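Protein mini spindles (Drosophila melanogaster, PDB 5VJC) probably binds tubulin through its TOG domains, arrays of HEAT repeats, and so promotes microtubule dynamics and mitotic spindle formation. Local coordinates at residues A[117-122]-A[161-166]; A[129-134]-A[165-170]. All coordinates share one frame; numbering follows the deposited sequence.

Contact 1 (A[117-122]-A[161-166]); sequences QVFQVL and RQVILV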
ATOM      1  N   GLN A 117       0.550 -10.878  -9.425  1.00 28.23           N
ATOM      2  CA  GLN A 117       0.147 -11.264 -10.793  1.00 33.91           C
ATOM      3  C   GLN A 117      -0.670 -10.145 -11.459  1.00 29.77           C
ATOM      4  O   GLN A 117      -0.501  -9.849 -12.644  1.00 31.38           O
ATOM      5  CB  GLN A 117      -0.692 -12.550 -10.815  1.00 31.16           C
ATOM      6  CG  GLN A 117      -0.188 -13.796 -10.070  1.00 34.40           C
ATOM      7  CD  GLN A 117      -1.311 -14.836  -9.968  1.00 45.46           C
ATOM      8  OE1 GLN A 117      -1.785 -15.180  -8.868  1.00 44.42           O
ATOM      9  NE2 GLN A 117      -1.787 -15.304 -11.133  1.00 50.47           N
ATOM     10  N   VAL A 118      -1.564  -9.535 -10.690  1.00 24.18           N
ATOM     11  CA  VAL A 118      -2.378  -8.421 -11.194  1.00 22.38           C
ATOM     12  C   VAL A 118      -1.528  -7.236 -11.638  1.00 27.00           C
ATOM     13  O   VAL A 118      -1.708  -6.719 -12.739  1.00 23.12           O
ATOM     14  CB  VAL A 118      -3.379  -7.929 -10.128  1.00 22.12           C
ATOM     15  CG1 VAL A 118      -3.986  -6.575 -10.522  1.00 20.84           C
ATOM     16  CG2 VAL A 118      -4.478  -8.967  -9.923  1.00 21.79           C
ATOM     17  N   PHE A 119      -0.600  -6.798 -10.789  1.00 24.61           N
ATOM     18  CA  PHE A 119       0.148  -5.591 -11.133  1.00 24.29           C
ATOM     19  C   PHE A 119       1.132  -5.840 -12.268  1.00 24.17           C
ATOM     20  O   PHE A 119       1.390  -4.933 -13.055  1.00 24.92           O
ATOM     21  CB  PHE A 119       0.831  -5.003  -9.887  1.00 21.08           C
ATOM     22  CG  PHE A 119      -0.093  -4.122  -9.109  1.00 23.90           C
ATOM     23  CD1 PHE A 119      -0.184  -2.771  -9.394  1.00 24.02           C
ATOM     24  CD2 PHE A 119      -0.953  -4.665  -8.168  1.00 24.52           C
ATOM     25  CE1 PHE A 119      -1.087  -1.958  -8.728  1.00 20.89           C
ATOM     26  CE2 PHE A 119      -1.862  -3.856  -7.482  1.00 24.98           C
ATOM     27  CZ  PHE A 119      -1.927  -2.501  -7.766  1.00 21.72           C
ATOM     28  N   GLN A 120       1.617  -7.077 -12.399  1.00 29.40           N
ATOM     29  CA  GLN A 120       2.381  -7.453 -13.587  1.00 29.00           C
ATOM     30  C   GLN A 120       1.555  -7.283 -14.873  1.00 28.61           C
ATOM     31  O   GLN A 120       2.046  -6.732 -15.869  1.00 31.42           O
ATOM     32  CB  GLN A 120       2.892  -8.893 -13.493  1.00 29.44           C
ATOM     33  CG  GLN A 120       3.957  -9.170 -14.568  1.00 34.72           C
ATOM     34  CD  GLN A 120       5.085  -8.140 -14.522  1.00 36.94           C
ATOM     35  OE1 GLN A 120       5.735  -7.965 -13.485  1.00 37.93           O
ATOM     36  NE2 GLN A 120       5.308  -7.436 -15.635  1.00 34.44           N
ATOM     37  N   VAL A 121       0.307  -7.734 -14.855  1.00 27.27           N
ATOM     38  CA  VAL A 121      -0.602  -7.491 -15.988  1.00 28.41           C
ATOM     39  C   VAL A 121      -0.761  -5.994 -16.264  1.00 25.16           C
ATOM     40  O   VAL A 121      -0.668  -5.549 -17.418  1.00 30.34           O
ATOM     41  CB  VAL A 121      -1.987  -8.132 -15.750  1.00 30.99           C
ATOM     42  CG1 VAL A 121      -3.017  -7.643 -16.784  1.00 30.62           C
ATOM     43  CG2 VAL A 121      -1.862  -9.642 -15.820  1.00 34.43           C
ATOM     44  N   LEU A 122      -0.948  -5.198 -15.216  1.00 23.39           N
ATOM     45  CA  LEU A 122      -1.098  -3.748 -15.405  1.00 26.49           C
ATOM     46  C   LEU A 122       0.164  -3.125 -16.021  1.00 27.99           C
ATOM     47  O   LEU A 122       0.090  -2.251 -16.899  1.00 27.18           O
ATOM     48  CB  LEU A 122      -1.419  -3.066 -14.075  1.00 20.73           C
ATOM     49  CG  LEU A 122      -2.645  -3.604 -13.331  1.00 23.84           C
ATOM     50  CD1 LEU A 122      -2.925  -2.773 -12.072  1.00 21.76           C
ATOM     51  CD2 LEU A 122      -3.867  -3.653 -14.248  1.00 23.46           C
ATOM     52  N   ARG A 161       6.142  -2.158  -4.577  1.00 21.04           N
ATOM     53  CA  ARG A 161       7.177  -1.750  -5.525  1.00 22.59           C
ATOM     54  C   ARG A 161       6.769  -1.977  -6.970  1.00 23.22           C
ATOM     55  O   ARG A 161       7.455  -1.527  -7.886  1.00 24.06           O
ATOM     56  CB  ARG A 161       8.479  -2.461  -5.195  1.00 24.61           C
ATOM     57  CG  ARG A 161       9.069  -1.884  -3.910  1.00 25.55           C
ATOM     58  CD  ARG A 161      10.306  -2.634  -3.443  1.00 26.41           C
ATOM     59  NE  ARG A 161      10.720  -2.154  -2.131  1.00 28.21           N
ATOM     60  CZ  ARG A 161      11.852  -2.506  -1.528  1.00 31.91           C
ATOM     61  NH1 ARG A 161      12.708  -3.318  -2.141  1.00 25.87           N
ATOM     62  NH2 ARG A 161      12.140  -2.012  -0.325  1.00 30.52           N
ATOM     63  N   GLN A 162       5.621  -2.624  -7.159  1.00 21.09           N
ATOM     64  CA  GLN A 162       4.940  -2.619  -8.442  1.00 24.06           C
ATOM     65  C   GLN A 162       4.001  -1.419  -8.579  1.00 21.83           C
ATOM     66  O   GLN A 162       3.896  -0.850  -9.646  1.00 19.86           O
ATOM     67  CB  GLN A 162       4.131  -3.894  -8.626  1.00 24.55           C
ATOM     68  CG  GLN A 162       4.964  -5.149  -8.737  1.00 30.06           C
ATOM     69  CD  GLN A 162       4.072  -6.344  -8.804  1.00 25.25           C
ATOM     70  OE1 GLN A 162       3.291  -6.604  -7.867  1.00 26.12           O
ATOM     71  NE2 GLN A 162       4.117  -7.052  -9.934  1.00 25.08           N
ATOM     72  N   VAL A 163       3.299  -1.072  -7.499  1.00 23.98           N
ATOM     73  CA  VAL A 163       2.366   0.051  -7.535  1.00 22.34           C
ATOM     74  C   VAL A 163       3.046   1.334  -8.004  1.00 24.26           C
ATOM     75  O   VAL A 163       2.479   2.090  -8.810  1.00 22.18           O
ATOM     76  CB  VAL A 163       1.722   0.284  -6.159  1.00 21.58           C
ATOM     77  CG1 VAL A 163       0.878   1.549  -6.173  1.00 21.97           C
ATOM     78  CG2 VAL A 163       0.850  -0.924  -5.775  1.00 20.97           C
ATOM     79  N   ILE A 164       4.269   1.584  -7.528  1.00 20.82           N
ATOM     80  CA  ILE A 164       4.949   2.824  -7.869  1.00 25.54           C
ATOM     81  C   ILE A 164       5.284   2.903  -9.354  1.00 23.30           C
ATOM     82  O   ILE A 164       5.601   3.966  -9.838  1.00 22.70           O
ATOM     83  CB  ILE A 164       6.265   3.026  -7.081  1.00 23.43           C
ATOM     84  CG1 ILE A 164       7.245   1.890  -7.393  1.00 25.52           C
ATOM     85  CG2 ILE A 164       5.984   3.118  -5.604  1.00 34.40           C
ATOM     86  CD1 ILE A 164       8.399   1.789  -6.406  1.00 30.58           C
ATOM     87  N   LEU A 165       5.203   1.786 -10.070  1.00 22.19           N
ATOM     88  CA  LEU A 165       5.438   1.811 -11.511  1.00 19.99           C
ATOM     89  C   LEU A 165       4.182   2.238 -12.272  1.00 26.38           C
ATOM     90  O   LEU A 165       4.271   2.630 -13.430  1.00 27.63           O
ATOM     91  CB  LEU A 165       5.909   0.440 -11.997  1.00 21.49           C
ATOM     92  CG  LEU A 165       7.162  -0.063 -11.254  1.00 31.09           C
ATOM     93  CD1 LEU A 165       7.557  -1.477 -11.679  1.00 28.84           C
ATOM     94  CD2 LEU A 165       8.313   0.913 -11.462  1.00 28.34           C
ATOM     95  N   VAL A 166       3.018   2.173 -11.624  1.00 20.84           N
ATOM     96  CA  VAL A 166       1.762   2.492 -12.308  1.00 20.03           C
ATOM     97  C   VAL A 166       0.920   3.542 -11.576  1.00 24.01           C
ATOM     98  O   VAL A 166      -0.248   3.740 -11.905  1.00 23.10           O
ATOM     99  CB  VAL A 166       0.879   1.241 -12.516  1.00 22.19           C
ATOM    100  CG1 VAL A 166       1.511   0.278 -13.527  1.00 21.73           C
ATOM    101  CG2 VAL A 166       0.555   0.539 -11.158  1.00 20.42           C
TER
HETATM  102  O   HOH W   1       6.607  -6.662 -11.361  1.00 38.58           O
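Two hydrogen bonds grip Gln162 NE2: it donates to the backbone O of Val116, one residue before 117-122, and to a water that NE2 meets at 2.9 Å. The same water donates to Gln120 OE1 at 2.6 Å, so it bridges two side-chain amides whose planes stand 42° apart and whose nearest polar atoms, Gln120 OE1 and Gln162 NE2, are 4.0 Å apart. Gln120 bends at chi2 to turn its amide to the water, while its NE2 bonds to Asp124. Gln162, extended beyond CG, reaches across to helix 105-124 and lies against Phe119, with Gln162 OE1 3.6 Å from Phe119 CB. The Phe119 ring points toward helix 150-166, next to the Gln162 amide. Val163 CG2 sits over one ring face, 4.0 Å from the centroid and 27° off the normal, a CH-pi contact. Val166 CG2 comes to the ring edge near its plane, 3.8 Å from Phe119 CD1. Leu93 of helix 89-99 also touches the ring, and Phe137 and Val138 pack on Val163. The segment axes, 9.7 Å apart at 24°, show the near-parallel helix packing expected in a HEAT-repeat TOG domain. Between these segments cohesion is apolar, while the NE2 bond to Val116 O ties the two helices directly; burying Gln162 OE1 without a partner probably carries some cost.

Contact 2 (A[129-134]-A[165-170]); sequences LAENEG and LVFPFV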
ATOM      1  N   LEU A 129      -2.998   3.517 -13.040  1.00 24.82           N
ATOM      2  CA  LEU A 129      -4.069   3.519 -12.039  1.00 26.06           C
ATOM      3  C   LEU A 129      -4.810   4.848 -12.000  1.00 26.91           C
ATOM      4  O   LEU A 129      -4.197   5.928 -12.033  1.00 25.00           O
ATOM      5  CB  LEU A 129      -3.558   3.234 -10.621  1.00 25.75           C
ATOM      6  CG  LEU A 129      -2.982   1.909 -10.119  1.00 29.83           C
ATOM      7  CD1 LEU A 129      -2.888   1.950  -8.587  1.00 21.73           C
ATOM      8  CD2 LEU A 129      -3.797   0.714 -10.560  1.00 27.31           C
ATOM      9  N   ALA A 130      -6.134   4.768 -11.925  1.00 25.49           N
ATOM     10  CA  ALA A 130      -6.928   5.945 -11.612  1.00 25.43           C
ATOM     11  C   ALA A 130      -6.503   6.468 -10.240  1.00 23.88           C
ATOM     12  O   ALA A 130      -6.067   5.687  -9.379  1.00 21.09           O
ATOM     13  CB  ALA A 130      -8.415   5.606 -11.616  1.00 28.66           C
ATOM     14  N   GLU A 131      -6.615   7.780 -10.041  1.00 24.91           N
ATOM     15  CA  GLU A 131      -6.388   8.393  -8.733  1.00 24.93           C
ATOM     16  C   GLU A 131      -7.170   7.644  -7.620  1.00 26.88           C
ATOM     17  O   GLU A 131      -6.639   7.371  -6.530  1.00 20.60           O
ATOM     18  CB  GLU A 131      -6.778   9.873  -8.769  1.00 27.61           C
ATOM     19  CG  GLU A 131      -6.707  10.554  -7.434  1.00 37.10           C
ATOM     20  CD  GLU A 131      -5.300  10.528  -6.871  1.00 45.55           C
ATOM     21  OE1 GLU A 131      -4.383  10.929  -7.620  1.00 40.09           O
ATOM     22  OE2 GLU A 131      -5.112  10.083  -5.702  1.00 41.92           O
ATOM     23  N   ASN A 132      -8.403   7.265  -7.928  1.00 21.17           N
ATOM     24  CA  ASN A 132      -9.255   6.576  -6.956  1.00 24.00           C
ATOM     25  C   ASN A 132      -8.762   5.173  -6.643  1.00 24.54           C
ATOM     26  O   ASN A 132      -8.860   4.736  -5.514  1.00 21.36           O
ATOM     27  CB  ASN A 132     -10.688   6.500  -7.467  1.00 23.49           C
ATOM     28  CG  ASN A 132     -11.209   7.848  -7.893  1.00 30.12           C
ATOM     29  OD1 ASN A 132     -10.703   8.465  -8.851  1.00 26.60           O
ATOM     30  ND2 ASN A 132     -12.215   8.331  -7.176  1.00 27.81           N
ATOM     31  N   GLU A 133      -8.239   4.472  -7.649  1.00 21.62           N
ATOM     32  CA  GLU A 133      -7.727   3.126  -7.412  1.00 21.01           C
ATOM     33  C   GLU A 133      -6.517   3.168  -6.469  1.00 19.80           C
ATOM     34  O   GLU A 133      -6.497   2.462  -5.457  1.00 20.33           O
ATOM     35  CB  GLU A 133      -7.383   2.435  -8.730  1.00 22.22           C
ATOM     36  CG  GLU A 133      -8.644   2.047  -9.512  1.00 20.20           C
ATOM     37  CD  GLU A 133      -8.386   1.669 -10.950  1.00 23.72           C
ATOM     38  OE1 GLU A 133      -7.424   2.191 -11.561  1.00 24.71           O
ATOM     39  OE2 GLU A 133      -9.168   0.851 -11.481  1.00 26.39           O
ATOM     40  N   GLY A 134      -5.530   3.999  -6.784  1.00 20.96           N
ATOM     41  CA  GLY A 134      -4.393   4.224  -5.898  1.00 23.28           C
ATOM     42  C   GLY A 134      -4.784   4.621  -4.476  1.00 23.75           C
ATOM     43  O   GLY A 134      -4.324   4.023  -3.496  1.00 21.93           O
ATOM     44  N   LEU A 165       5.203   1.786 -10.070  1.00 22.19           N
ATOM     45  CA  LEU A 165       5.438   1.811 -11.511  1.00 19.99           C
ATOM     46  C   LEU A 165       4.182   2.238 -12.272  1.00 26.38           C
ATOM     47  O   LEU A 165       4.271   2.630 -13.430  1.00 27.63           O
ATOM     48  CB  LEU A 165       5.909   0.440 -11.997  1.00 21.49           C
ATOM     49  CG  LEU A 165       7.162  -0.063 -11.254  1.00 31.09           C
ATOM     50  CD1 LEU A 165       7.557  -1.477 -11.679  1.00 28.84           C
ATOM     51  CD2 LEU A 165       8.313   0.913 -11.462  1.00 28.34           C
ATOM     52  N   VAL A 166       3.018   2.173 -11.624  1.00 20.84           N
ATOM     53  CA  VAL A 166       1.762   2.492 -12.308  1.00 20.03           C
ATOM     54  C   VAL A 166       0.920   3.542 -11.576  1.00 24.01           C
ATOM     55  O   VAL A 166      -0.248   3.740 -11.905  1.00 23.10           O
ATOM     56  CB  VAL A 166       0.879   1.241 -12.516  1.00 22.19           C
ATOM     57  CG1 VAL A 166       1.511   0.278 -13.527  1.00 21.73           C
ATOM     58  CG2 VAL A 166       0.555   0.539 -11.158  1.00 20.42           C
ATOM     59  N   PHE A 167       1.539   4.235 -10.630  1.00 21.79           N
ATOM     60  CA  PHE A 167       0.872   5.211  -9.782  1.00 25.05           C
ATOM     61  C   PHE A 167       1.964   6.166  -9.290  1.00 27.10           C
ATOM     62  O   PHE A 167       3.090   5.718  -9.069  1.00 28.97           O
ATOM     63  CB  PHE A 167       0.144   4.493  -8.625  1.00 25.57           C
ATOM     64  CG  PHE A 167      -0.695   5.396  -7.775  1.00 25.23           C
ATOM     65  CD1 PHE A 167      -1.858   5.955  -8.278  1.00 24.99           C
ATOM     66  CD2 PHE A 167      -0.328   5.681  -6.472  1.00 23.82           C
ATOM     67  CE1 PHE A 167      -2.630   6.803  -7.501  1.00 24.45           C
ATOM     68  CE2 PHE A 167      -1.106   6.521  -5.691  1.00 27.08           C
ATOM     69  CZ  PHE A 167      -2.247   7.082  -6.203  1.00 25.36           C
ATOM     70  N   PRO A 168       1.665   7.474  -9.137  1.00 23.56           N
ATOM     71  CA  PRO A 168       2.760   8.429  -8.866  1.00 28.76           C
ATOM     72  C   PRO A 168       3.627   8.109  -7.636  1.00 28.80           C
ATOM     73  O   PRO A 168       3.106   7.943  -6.528  1.00 24.67           O
ATOM     74  CB  PRO A 168       2.016   9.753  -8.669  1.00 31.76           C
ATOM     75  CG  PRO A 168       0.796   9.607  -9.546  1.00 29.74           C
ATOM     76  CD  PRO A 168       0.375   8.172  -9.309  1.00 30.54           C
ATOM     77  N   PHE A 169       4.943   8.029  -7.843  1.00 22.72           N
ATOM     78  CA  PHE A 169       5.844   7.640  -6.771  1.00 27.15           C
ATOM     79  C   PHE A 169       5.844   8.714  -5.696  1.00 24.68           C
ATOM     80  O   PHE A 169       5.981   8.386  -4.532  1.00 22.61           O
ATOM     81  CB  PHE A 169       7.286   7.332  -7.282  1.00 28.66           C
ATOM     82  CG  PHE A 169       7.926   8.430  -8.107  1.00 28.27           C
ATOM     83  CD1 PHE A 169       8.604   9.481  -7.495  1.00 28.15           C
ATOM     84  CD2 PHE A 169       7.913   8.366  -9.492  1.00 28.48           C
ATOM     85  CE1 PHE A 169       9.214  10.484  -8.250  1.00 30.92           C
ATOM     86  CE2 PHE A 169       8.522   9.367 -10.265  1.00 32.37           C
ATOM     87  CZ  PHE A 169       9.175  10.425  -9.641  1.00 35.65           C
ATOM     88  N   VAL A 170       5.581   9.973  -6.053  1.00 25.57           N
ATOM     89  CA  VAL A 170       5.503  11.001  -5.014  1.00 27.46           C
ATOM     90  C   VAL A 170       4.304  10.722  -4.075  1.00 26.21           C
ATOM     91  O   VAL A 170       4.411  10.872  -2.851  1.00 22.74           O
ATOM     92  CB  VAL A 170       5.417  12.421  -5.613  1.00 29.35           C
ATOM     93  CG1 VAL A 170       4.907  13.413  -4.593  1.00 37.59           C
ATOM     94  CG2 VAL A 170       6.774  12.864  -6.155  1.00 34.68           C
TER
HETATM   95  O   HOH W   2      -1.485   6.429 -11.983  1.00 31.22           O
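Phe167 lies between the CA of Gly134 and the ring CD of its neighbour Pro168: Gly134 CA approaches one ring face, 3.7 Å from the centroid and 21° off the normal, and Pro168 CD lies over the opposite face, toward its rim. The CH-pi approach depends on glycine, since a CB at this position would point at the ring and clash with CE1. With CG anti to the backbone N (chi1 -174°), Phe167 extends its ring to the first turn of helix 131-142. Leu129 crosses it at about a right angle, placing its CD1 4.0 Å from Phe167 CB, while Leu129 CG meets Val166 CG2 at 3.9 Å. An alanine in place of Phe167 would probably loosen the packing of Gly134 and Leu129 against 165-170. Ala130 N, at the N-cap, donates to Glu133 OE1, which also bonds Tyr127. The contact joins the loop and first turn of helix 131-142 to the turn between helices 150-166 and 169-178 within the TOG domain. Leu129 N donates to Val166 O at 3.0 Å, nearly along the C=O axis (165°), and a water donates to both Val166 O and Leu129 O, so a main-chain bond and an aromatic face meet at one junction.

Both contacts are buried and both use helix 150-166, sharing Val166, but they meet different parts of the consecutive helices 105-124 and 131-142. Contact 1 is helix against helix, apolar beside a water-bridged amide pair. Contact 2 lies at the chain turns, where a direct backbone hydrogen bond and a second water join the segments and glycine allows close ring packing; one of its residues, Glu131, is exposed to solvent. Their centres are 10 Å apart, and the cores are continuous: Leu129 CD2 touches Leu122 CD1 at 3.9 Å. Side-chain packing thus dominates along the helices, whereas main-chain bonding enters at the connecting turns.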